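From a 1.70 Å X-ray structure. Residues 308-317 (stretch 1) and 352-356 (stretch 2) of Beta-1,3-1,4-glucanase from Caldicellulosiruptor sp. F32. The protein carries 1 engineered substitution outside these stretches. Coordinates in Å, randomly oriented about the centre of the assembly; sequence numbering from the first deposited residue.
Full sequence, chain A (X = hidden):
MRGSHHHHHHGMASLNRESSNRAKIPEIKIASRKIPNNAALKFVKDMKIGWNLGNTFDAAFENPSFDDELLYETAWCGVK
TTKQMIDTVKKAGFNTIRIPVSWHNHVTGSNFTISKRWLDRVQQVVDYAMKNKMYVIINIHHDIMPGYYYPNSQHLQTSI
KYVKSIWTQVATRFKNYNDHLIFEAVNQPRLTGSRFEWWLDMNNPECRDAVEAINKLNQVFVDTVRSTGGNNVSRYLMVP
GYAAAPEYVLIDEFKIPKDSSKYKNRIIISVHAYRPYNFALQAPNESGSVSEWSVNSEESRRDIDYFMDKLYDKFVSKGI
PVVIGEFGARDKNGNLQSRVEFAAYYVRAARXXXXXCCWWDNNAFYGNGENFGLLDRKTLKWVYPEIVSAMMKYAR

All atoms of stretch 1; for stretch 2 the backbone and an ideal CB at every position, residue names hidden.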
ATOM      1  N   MET A 308     -13.877  -7.843  -1.618  1.00  8.87           N
ATOM      2  CA  MET A 308     -13.425  -7.948  -2.998  1.00  7.96           C
ATOM      3  C   MET A 308     -14.609  -7.947  -3.951  1.00 10.19           C
ATOM      4  O   MET A 308     -14.556  -7.322  -5.024  1.00  9.36           O
ATOM      5  CB  MET A 308     -12.576  -9.201  -3.161  1.00  9.80           C
ATOM      6  CG  MET A 308     -11.272  -9.149  -2.401  1.00 10.75           C
ATOM      7  SD  MET A 308     -10.244 -10.517  -2.900  1.00 10.33           S
ATOM      8  CE  MET A 308      -8.802 -10.220  -1.905  1.00 10.32           C
ATOM      9  N   ASP A 309     -15.701  -8.615  -3.567  1.00  8.37           N
ATOM     10  CA  ASP A 309     -16.916  -8.563  -4.370  1.00  8.53           C
ATOM     11  C   ASP A 309     -17.423  -7.135  -4.531  1.00  9.56           C
ATOM     12  O   ASP A 309     -17.843  -6.734  -5.622  1.00  9.05           O
ATOM     13  CB  ASP A 309     -18.018  -9.406  -3.735  1.00 10.84           C
ATOM     14  CG  ASP A 309     -17.843 -10.895  -3.972  1.00 12.61           C
ATOM     15  OD1 ASP A 309     -17.129 -11.295  -4.929  1.00 14.16           O
ATOM     16  OD2 ASP A 309     -18.456 -11.668  -3.192  1.00 14.57           O
ATOM     17  N   LYS A 310     -17.412  -6.349  -3.448  1.00  8.80           N
ATOM     18  CA  LYS A 310     -17.949  -5.000  -3.546  1.00 10.80           C
ATOM     19  C   LYS A 310     -17.058  -4.117  -4.415  1.00  8.34           C
ATOM     20  O   LYS A 310     -17.563  -3.270  -5.170  1.00 10.03           O
ATOM     21  CB  LYS A 310     -18.114  -4.386  -2.153  1.00 11.75           C
ATOM     22  CG  LYS A 310     -19.082  -5.129  -1.228  1.00  9.02           C
ATOM     23  CD  LYS A 310     -20.489  -5.092  -1.706  1.00 14.98           C
ATOM     24  CE  LYS A 310     -20.927  -6.372  -2.432  1.00 28.77           C
ATOM     25  NZ  LYS A 310     -22.404  -6.343  -2.769  1.00 23.02           N
ATOM     26  N   LEU A 311     -15.734  -4.298  -4.312  1.00  8.63           N
ATOM     27  CA  LEU A 311     -14.792  -3.552  -5.146  1.00  7.82           C
ATOM     28  C   LEU A 311     -14.906  -3.954  -6.612  1.00  9.20           C
ATOM     29  O   LEU A 311     -14.810  -3.100  -7.507  1.00 11.26           O
ATOM     30  CB  LEU A 311     -13.366  -3.761  -4.645  1.00  8.99           C
ATOM     31  CG  LEU A 311     -13.004  -3.125  -3.307  1.00  8.92           C
ATOM     32  CD1 LEU A 311     -11.606  -3.517  -2.906  1.00 11.90           C
ATOM     33  CD2 LEU A 311     -13.129  -1.601  -3.330  1.00 11.98           C
ATOM     34  N   TYR A 312     -15.094  -5.246  -6.887  1.00  9.57           N
ATOM     35  CA  TYR A 312     -15.348  -5.669  -8.258  1.00 11.50           C
ATOM     36  C   TYR A 312     -16.632  -5.031  -8.796  1.00 10.83           C
ATOM     37  O   TYR A 312     -16.661  -4.526  -9.927  1.00 12.25           O
ATOM     38  CB  TYR A 312     -15.413  -7.193  -8.332  1.00 10.25           C
ATOM     39  CG  TYR A 312     -15.798  -7.694  -9.687  1.00  9.49           C
ATOM     40  CD1 TYR A 312     -14.848  -7.843 -10.681  1.00 10.30           C
ATOM     41  CD2 TYR A 312     -17.124  -7.977  -9.995  1.00 11.15           C
ATOM     42  CE1 TYR A 312     -15.199  -8.285 -11.940  1.00 11.82           C
ATOM     43  CE2 TYR A 312     -17.495  -8.413 -11.259  1.00 17.66           C
ATOM     44  CZ  TYR A 312     -16.524  -8.567 -12.231  1.00 14.67           C
ATOM     45  OH  TYR A 312     -16.900  -9.021 -13.490  1.00 17.02           O
ATOM     46  N   ASP A 313     -17.695  -4.986  -7.979  1.00  9.84           N
ATOM     47  CA  ASP A 313     -18.964  -4.436  -8.439  1.00 10.16           C
ATOM     48  C   ASP A 313     -18.837  -2.957  -8.774  1.00 12.31           C
ATOM     49  O   ASP A 313     -19.342  -2.490  -9.805  1.00 13.09           O
ATOM     50  CB  ASP A 313     -20.055  -4.613  -7.380  1.00 12.80           C
ATOM     51  CG  ASP A 313     -20.465  -6.051  -7.167  1.00 21.43           C
ATOM     52  OD1 ASP A 313     -20.089  -6.928  -7.971  1.00 16.09           O
ATOM     53  OD2 ASP A 313     -21.201  -6.293  -6.178  1.00 17.31           O
ATOM     54  N   LYS A 314     -18.197  -2.183  -7.892  1.00 11.48           N
ATOM     55  CA  LYS A 314     -18.202  -0.732  -8.058  1.00 14.65           C
ATOM     56  C   LYS A 314     -17.170  -0.271  -9.080  1.00 11.47           C
ATOM     57  O   LYS A 314     -17.421   0.686  -9.830  1.00 12.96           O
ATOM     58  CB  LYS A 314     -17.931  -0.039  -6.718  1.00 10.54           C
ATOM     59  CG  LYS A 314     -18.058   1.468  -6.824  1.00 12.56           C
ATOM     60  CD  LYS A 314     -18.070   2.186  -5.464  1.00 12.79           C
ATOM     61  CE  LYS A 314     -18.231   3.677  -5.666  1.00 15.64           C
ATOM     62  NZ  LYS A 314     -18.258   4.440  -4.385  1.00 12.79           N
ATOM     63  N   PHE A 315     -16.008  -0.926  -9.115  1.00 12.91           N
ATOM     64  CA  PHE A 315     -14.875  -0.424  -9.887  1.00 10.03           C
ATOM     65  C   PHE A 315     -14.454  -1.377 -11.000  1.00  9.67           C
ATOM     66  O   PHE A 315     -14.573  -1.013 -12.166  1.00 10.29           O
ATOM     67  CB  PHE A 315     -13.700  -0.135  -8.962  1.00 10.76           C
ATOM     68  CG  PHE A 315     -13.990   0.907  -7.918  1.00  9.10           C
ATOM     69  CD1 PHE A 315     -14.309   2.199  -8.283  1.00 12.66           C
ATOM     70  CD2 PHE A 315     -13.922   0.595  -6.576  1.00 11.54           C
ATOM     71  CE1 PHE A 315     -14.558   3.188  -7.319  1.00 12.05           C
ATOM     72  CE2 PHE A 315     -14.190   1.576  -5.621  1.00 10.27           C
ATOM     73  CZ  PHE A 315     -14.510   2.859  -6.004  1.00 12.63           C
ATOM     74  N   VAL A 316     -13.925  -2.561 -10.685  1.00 11.32           N
ATOM     75  CA  VAL A 316     -13.283  -3.371 -11.726  1.00 10.45           C
ATOM     76  C   VAL A 316     -14.265  -3.689 -12.847  1.00 13.55           C
ATOM     77  O   VAL A 316     -13.921  -3.625 -14.037  1.00 13.02           O
ATOM     78  CB  VAL A 316     -12.701  -4.658 -11.132  1.00 10.58           C
ATOM     79  CG1 VAL A 316     -12.102  -5.507 -12.238  1.00 15.61           C
ATOM     80  CG2 VAL A 316     -11.667  -4.339 -10.059  1.00 10.34           C
ATOM     81  N   SER A 317     -15.483  -4.103 -12.485  1.00 13.80           N
ATOM     82  CA  SER A 317     -16.476  -4.490 -13.484  1.00 11.69           C
ATOM     83  C   SER A 317     -16.833  -3.336 -14.403  1.00 11.84           C
ATOM     84  O   SER A 317     -17.342  -3.562 -15.509  1.00 14.90           O
ATOM     85  CB  SER A 317     -17.748  -5.012 -12.791  1.00 14.87           C
ATOM     86  OG  SER A 317     -18.460  -3.955 -12.164  1.00 16.18           O
ATOM     87  N   UNK A 352      -8.996 -13.436  -9.463  1.00 11.46           N
ATOM     88  CA  UNK A 352     -10.242 -13.807 -10.121  1.00 10.92           C
ATOM     89  C   UNK A 352     -11.137 -12.592 -10.361  1.00 10.47           C
ATOM     90  O   UNK A 352     -12.001 -12.627 -11.240  1.00 13.20           O
ATOM     91  CB  UNK A 352     -10.988 -14.849  -9.285  1.00 10.92           C
ATOM     92  N   UNK A 353     -10.956 -11.536  -9.576  1.00 10.56           N
ATOM     93  CA  UNK A 353     -11.715 -10.302  -9.688  1.00  8.96           C
ATOM     94  C   UNK A 353     -10.900  -9.178 -10.315  1.00 11.92           C
ATOM     95  O   UNK A 353     -11.316  -8.022 -10.269  1.00 10.91           O
ATOM     96  CB  UNK A 353     -12.217  -9.872  -8.308  1.00  8.96           C
ATOM     97  N   UNK A 354      -9.752  -9.495 -10.891  1.00  9.94           N
ATOM     98  CA  UNK A 354      -8.953  -8.543 -11.634  1.00  8.31           C
ATOM     99  C   UNK A 354      -8.059  -7.669 -10.799  1.00  9.86           C
ATOM    100  O   UNK A 354      -7.552  -6.652 -11.311  1.00 11.15           O
ATOM    101  CB  UNK A 354      -9.876  -7.649 -12.465  1.00  8.31           C
ATOM    102  N   UNK A 355      -7.844  -8.023  -9.531  1.00  9.93           N
ATOM    103  CA  UNK A 355      -7.136  -7.175  -8.575  1.00 10.12           C
ATOM    104  C   UNK A 355      -5.770  -7.776  -8.260  1.00  9.32           C
ATOM    105  O   UNK A 355      -5.639  -8.994  -8.057  1.00 10.46           O
ATOM    106  CB  UNK A 355      -7.954  -7.001  -7.294  1.00 10.12           C
ATOM    107  N   UNK A 356      -4.761  -6.909  -8.156  1.00  8.79           N
ATOM    108  CA  UNK A 356      -3.420  -7.293  -7.742  1.00  8.73           C
ATOM    109  C   UNK A 356      -3.151  -6.826  -6.313  1.00  9.19           C
ATOM    110  O   UNK A 356      -3.605  -5.750  -5.899  1.00 10.12           O
ATOM    111  CB  UNK A 356      -2.376  -6.715  -8.700  1.00  8.73           C
TER

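Stretch 1 lies mostly in a helix that is already under way at Met308 and has a wider pi-type turn at 312-316; stretch 2 runs beside it with no regular helix or strand of its own. The closest CA approaches are 6.1 Å between CA of Tyr312 and CA of position 353, and 6.7 Å between CA of Val316 and CA of position 354.

At position 352 nothing of stretch 1 lies within 5.5 Å of the ideal CB, so many side chains are compatible with the helix. The deposited residue is Ala352, which makes no contact with the helix.

At position 353 CA-to-CB points sideways, and the ideal CB lies 4.1 Å from Tyr312 CD1 and 4.8 Å from Met308 O. A short side chain would stop beside the Tyr312 ring. A long one could run along the helix past Met308 to the carboxylate of Asp309, which favours a basic end; lysine or arginine would suit, and glutamine could offer an NH donor. The residue is Arg353, with chi1 to chi3 in m, t and t, an extended path after the first bond. Its CD packs 3.6 Å from Met308 CB, and two donors converge on one oxygen: NE to Asp309 OD1 at 2.8 Å and NH2 to Asp309 OD1 at 2.9 Å, both within a salt bridge. Asp309 OD1 sits at the guanidinium edge, near its plane, where the N-H groups point. The backbone also contributes to packing: Arg353 O lies 3.6 Å from Tyr312 CD1, at the ring edge, and 3.3 Å from Val316 CG1.

Position 354 has phi/psi of 83/15, and positive phi by itself favours glycine. Its ideal CB points toward the helix and would be only 3.1 Å from Val316 CG1, too tight for two carbons. Both lines of evidence indicate glycine, and Gly354 is deposited, its CA 4.4 Å from Val316 CG1.

At position 355 the backbone is extended (-109/140) and CA-to-CB points toward the helix. The ideal CB is 5.3 Å from Val316 CG2, leaving room for further carbons against an apolar surface that includes Leu311. Leucine, isoleucine or methionine would be reasonable. Ile355 reaches in with CG1 3.9 Å from Val316 CG2 and CD1 4.4 Å from Leu311 CB.

Position 356 is again beyond reach, with no atom of stretch 1 within 5.5 Å of its ideal CB, so the helix does not discriminate. It is Thr356, whose OG1 hydrogen-bonds elsewhere in the structure.

Stretch 2 (352-356) ARGIT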
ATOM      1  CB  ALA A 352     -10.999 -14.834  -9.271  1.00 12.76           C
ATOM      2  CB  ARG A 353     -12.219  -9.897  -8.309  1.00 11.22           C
ATOM      3  CG  ARG A 353     -13.282 -10.869  -7.775  1.00 11.89           C
ATOM      4  CD  ARG A 353     -13.419 -10.688  -6.299  1.00 13.92           C
ATOM      5  NE  ARG A 353     -14.442 -11.526  -5.666  1.00 13.57           N
ATOM      6  CZ  ARG A 353     -14.232 -12.754  -5.195  1.00 12.59           C
ATOM      7  NH1 ARG A 353     -13.047 -13.338  -5.305  1.00 11.54           N
ATOM      8  NH2 ARG A 353     -15.215 -13.420  -4.611  1.00 15.43           N
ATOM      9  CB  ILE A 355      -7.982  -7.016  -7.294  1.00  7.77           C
ATOM     10  CG1 ILE A 355      -9.322  -6.359  -7.614  1.00 10.30           C
ATOM     11  CG2 ILE A 355      -7.251  -6.219  -6.240  1.00 10.32           C
ATOM     12  CD1 ILE A 355     -10.353  -6.430  -6.474  1.00 12.03           C
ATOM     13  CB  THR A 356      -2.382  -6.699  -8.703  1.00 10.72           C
ATOM     14  OG1 THR A 356      -2.506  -7.371  -9.956  1.00 10.82           O
ATOM     15  CG2 THR A 356      -0.946  -6.858  -8.189  1.00 12.61           C
TER
HETATM   16  O   HOH W   1     -18.459 -14.190  -3.963  1.00 22.05           O
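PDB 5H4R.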